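Local coordinates for hydrolase (Rhizobium meliloti, PDB 5HOE), which is a carbohydrate acetylesterase of the SGNH (GDSL-like) hydrolase family that forms an octamer and probably removes acetyl groups by cleaving ester bonds, at residues A[146-151]-A[189-194]. Residues are numbered along the deposited sequence; the frame is centred on the assembly and turned at random.
Sequences PKVLVV and MKVEFF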
loop_
_atom_site.group_PDB
_atom_site.type_symbol
_atom_site.label_atom_id
_atom_site.label_comp_id
_atom_site.label_asym_id
_atom_site.label_seq_id
_atom_site.Cartn_x
_atom_site.Cartn_y
_atom_site.Cartn_z
ATOM N N PRO A 146 -11.969 9.109 28.957
ATOM C CA PRO A 146 -13.297 8.745 29.461
ATOM C C PRO A 146 -13.302 7.350 30.055
ATOM O O PRO A 146 -12.431 6.525 29.777
ATOM C CB PRO A 146 -14.164 8.742 28.189
ATOM C CG PRO A 146 -13.336 9.274 27.098
ATOM C CD PRO A 146 -11.925 9.122 27.487
ATOM N N LYS A 147 -14.339 7.079 30.849
ATOM C CA LYS A 147 -14.688 5.706 31.183
ATOM C C LYS A 147 -15.344 5.032 29.972
ATOM O O LYS A 147 -15.736 5.686 28.990
ATOM C CB LYS A 147 -15.633 5.682 32.389
ATOM C CG LYS A 147 -14.981 6.175 33.682
ATOM C CD LYS A 147 -15.963 6.213 34.834
ATOM C CE LYS A 147 -15.239 6.384 36.178
ATOM N NZ LYS A 147 -14.349 7.574 36.172
ATOM N N VAL A 148 -15.473 3.703 30.044
ATOM C CA VAL A 148 -15.996 2.899 28.943
ATOM C C VAL A 148 -17.096 1.988 29.477
ATOM O O VAL A 148 -16.912 1.307 30.495
ATOM C CB VAL A 148 -14.902 2.049 28.260
ATOM C CG1 VAL A 148 -15.499 1.213 27.129
ATOM C CG2 VAL A 148 -13.810 2.939 27.711
ATOM N N LEU A 149 -18.229 1.950 28.774
ATOM C CA LEU A 149 -19.262 0.950 29.020
ATOM C C LEU A 149 -19.380 0.094 27.764
ATOM O O LEU A 149 -19.828 0.578 26.721
ATOM C CB LEU A 149 -20.588 1.604 29.378
ATOM C CG LEU A 149 -21.778 0.655 29.534
ATOM C CD1 LEU A 149 -21.564 -0.385 30.647
ATOM C CD2 LEU A 149 -23.052 1.455 29.768
ATOM N N VAL A 150 -18.962 -1.170 27.870
ATOM C CA VAL A 150 -19.119 -2.148 26.796
ATOM C C VAL A 150 -20.528 -2.721 26.887
ATOM O O VAL A 150 -20.943 -3.195 27.950
ATOM C CB VAL A 150 -18.071 -3.267 26.935
ATOM C CG1 VAL A 150 -18.318 -4.383 25.925
ATOM C CG2 VAL A 150 -16.656 -2.699 26.777
ATOM N N VAL A 151 -21.265 -2.707 25.783
ATOM C CA VAL A 151 -22.619 -3.257 25.735
ATOM C C VAL A 151 -22.631 -4.409 24.756
ATOM O O VAL A 151 -22.380 -4.219 23.556
ATOM C CB VAL A 151 -23.657 -2.196 25.329
ATOM C CG1 VAL A 151 -25.077 -2.772 25.300
ATOM C CG2 VAL A 151 -23.583 -1.020 26.293
ATOM N N MET A 189 -9.971 -5.628 30.982
ATOM C CA MET A 189 -9.560 -4.255 30.716
ATOM C C MET A 189 -10.003 -3.274 31.807
ATOM O O MET A 189 -9.689 -2.085 31.709
ATOM C CB MET A 189 -10.047 -3.809 29.327
ATOM C CG MET A 189 -9.435 -4.604 28.192
ATOM S SD MET A 189 -9.763 -3.916 26.568
ATOM C CE MET A 189 -8.660 -2.520 26.530
ATOM N N LYS A 190 -10.711 -3.753 32.838
ATOM C CA LYS A 190 -11.128 -2.944 33.988
ATOM C C LYS A 190 -12.066 -1.795 33.583
ATOM O O LYS A 190 -11.948 -0.656 34.054
ATOM C CB LYS A 190 -9.919 -2.478 34.814
ATOM C CG LYS A 190 -8.934 -3.605 35.192
ATOM C CD LYS A 190 -9.528 -4.583 36.224
ATOM C CE LYS A 190 -8.612 -5.809 36.504
ATOM N NZ LYS A 190 -8.565 -6.771 35.347
ATOM N N VAL A 191 -13.027 -2.102 32.705
ATOM C CA VAL A 191 -14.063 -1.150 32.316
ATOM C C VAL A 191 -15.442 -1.701 32.668
ATOM O O VAL A 191 -15.571 -2.787 33.257
ATOM C CB VAL A 191 -13.959 -0.772 30.820
ATOM C CG1 VAL A 191 -12.607 -0.110 30.512
ATOM C CG2 VAL A 191 -14.193 -1.983 29.921
ATOM N N GLU A 192 -16.487 -0.968 32.310
ATOM C CA GLU A 192 -17.835 -1.358 32.712
ATOM C C GLU A 192 -18.487 -2.211 31.631
ATOM O O GLU A 192 -18.093 -2.170 30.471
ATOM C CB GLU A 192 -18.691 -0.121 32.977
ATOM C CG GLU A 192 -18.083 0.878 33.976
ATOM C CD GLU A 192 -17.960 0.328 35.382
ATOM O OE1 GLU A 192 -18.842 -0.446 35.817
ATOM O OE2 GLU A 192 -16.980 0.681 36.070
ATOM N N PHE A 193 -19.498 -2.992 32.033
ATOM C CA PHE A 193 -20.160 -3.933 31.138
ATOM C C PHE A 193 -21.667 -3.986 31.376
ATOM O O PHE A 193 -22.129 -3.956 32.526
ATOM C CB PHE A 193 -19.624 -5.361 31.301
ATOM C CG PHE A 193 -20.387 -6.375 30.495
ATOM C CD1 PHE A 193 -20.303 -6.383 29.110
ATOM C CD2 PHE A 193 -21.198 -7.314 31.113
ATOM C CE1 PHE A 193 -21.012 -7.293 28.354
ATOM C CE2 PHE A 193 -21.911 -8.233 30.358
ATOM C CZ PHE A 193 -21.800 -8.234 28.970
ATOM N N PHE A 194 -22.425 -4.107 30.277
ATOM C CA PHE A 194 -23.880 -4.280 30.327
ATOM C C PHE A 194 -24.322 -5.225 29.223
ATOM O O PHE A 194 -23.996 -5.007 28.055
ATOM C CB PHE A 194 -24.622 -2.943 30.189
ATOM C CG PHE A 194 -26.112 -3.099 30.158
ATOM C CD1 PHE A 194 -26.790 -3.556 31.279
ATOM C CD2 PHE A 194 -26.845 -2.840 29.005
ATOM C CE1 PHE A 194 -28.165 -3.720 31.253
ATOM C CE2 PHE A 194 -28.207 -3.009 28.989
ATOM C CZ PHE A 194 -28.864 -3.450 30.106
#
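Strands 147-151 and 192-194 run parallel, their axes 4.5 Å apart and turned by 25°, as the last two strands of the parallel sheet in an SGNH-hydrolase alpha/beta fold; helix 171-189 belongs to the crossover between them. Three backbone hydrogen bonds join them. Glu192 N points almost along the C=O axis of Val148 O (2.9 Å), and Phe194 N meets Val150 O in the same way. Val150 N, by contrast, approaches Glu192 O from above the carbonyl plane, off the lone pairs, although its N-H...O angle is 166°. Val150 O also receives the CA-H of Phe193.

Leu149, Val151, Glu192 and Phe194 share one face, where Glu192 packs on Leu229 and Phe194 on Ala221 and Ile222 of helix 212-229. With CG anti to the backbone N (chi1 175°), Leu149 lays CD1 over the backbone of the neighbouring strand, 3.6 Å from Phe193 N, between the CB atoms of Glu192 and Phe194. The Glu192 chain bends at chi2 and carries its carboxylate away from strand 147-151.

Val150 and Phe193 occupy the other face, both against Tyr182 of helix 171-189. Before the second strand, a Schellman motif at Lys190 ends that helix and leads into Val191, whose CG1 packs 3.9 Å from Val148 CB. The Val191 and Val150 side chains cross obliquely, their CG2 methyls 4.1 Å apart. Val151 and Phe194 lie side by side, Val151 CG1 reaching the ring edge at Phe194 CD2, 4.1 Å away.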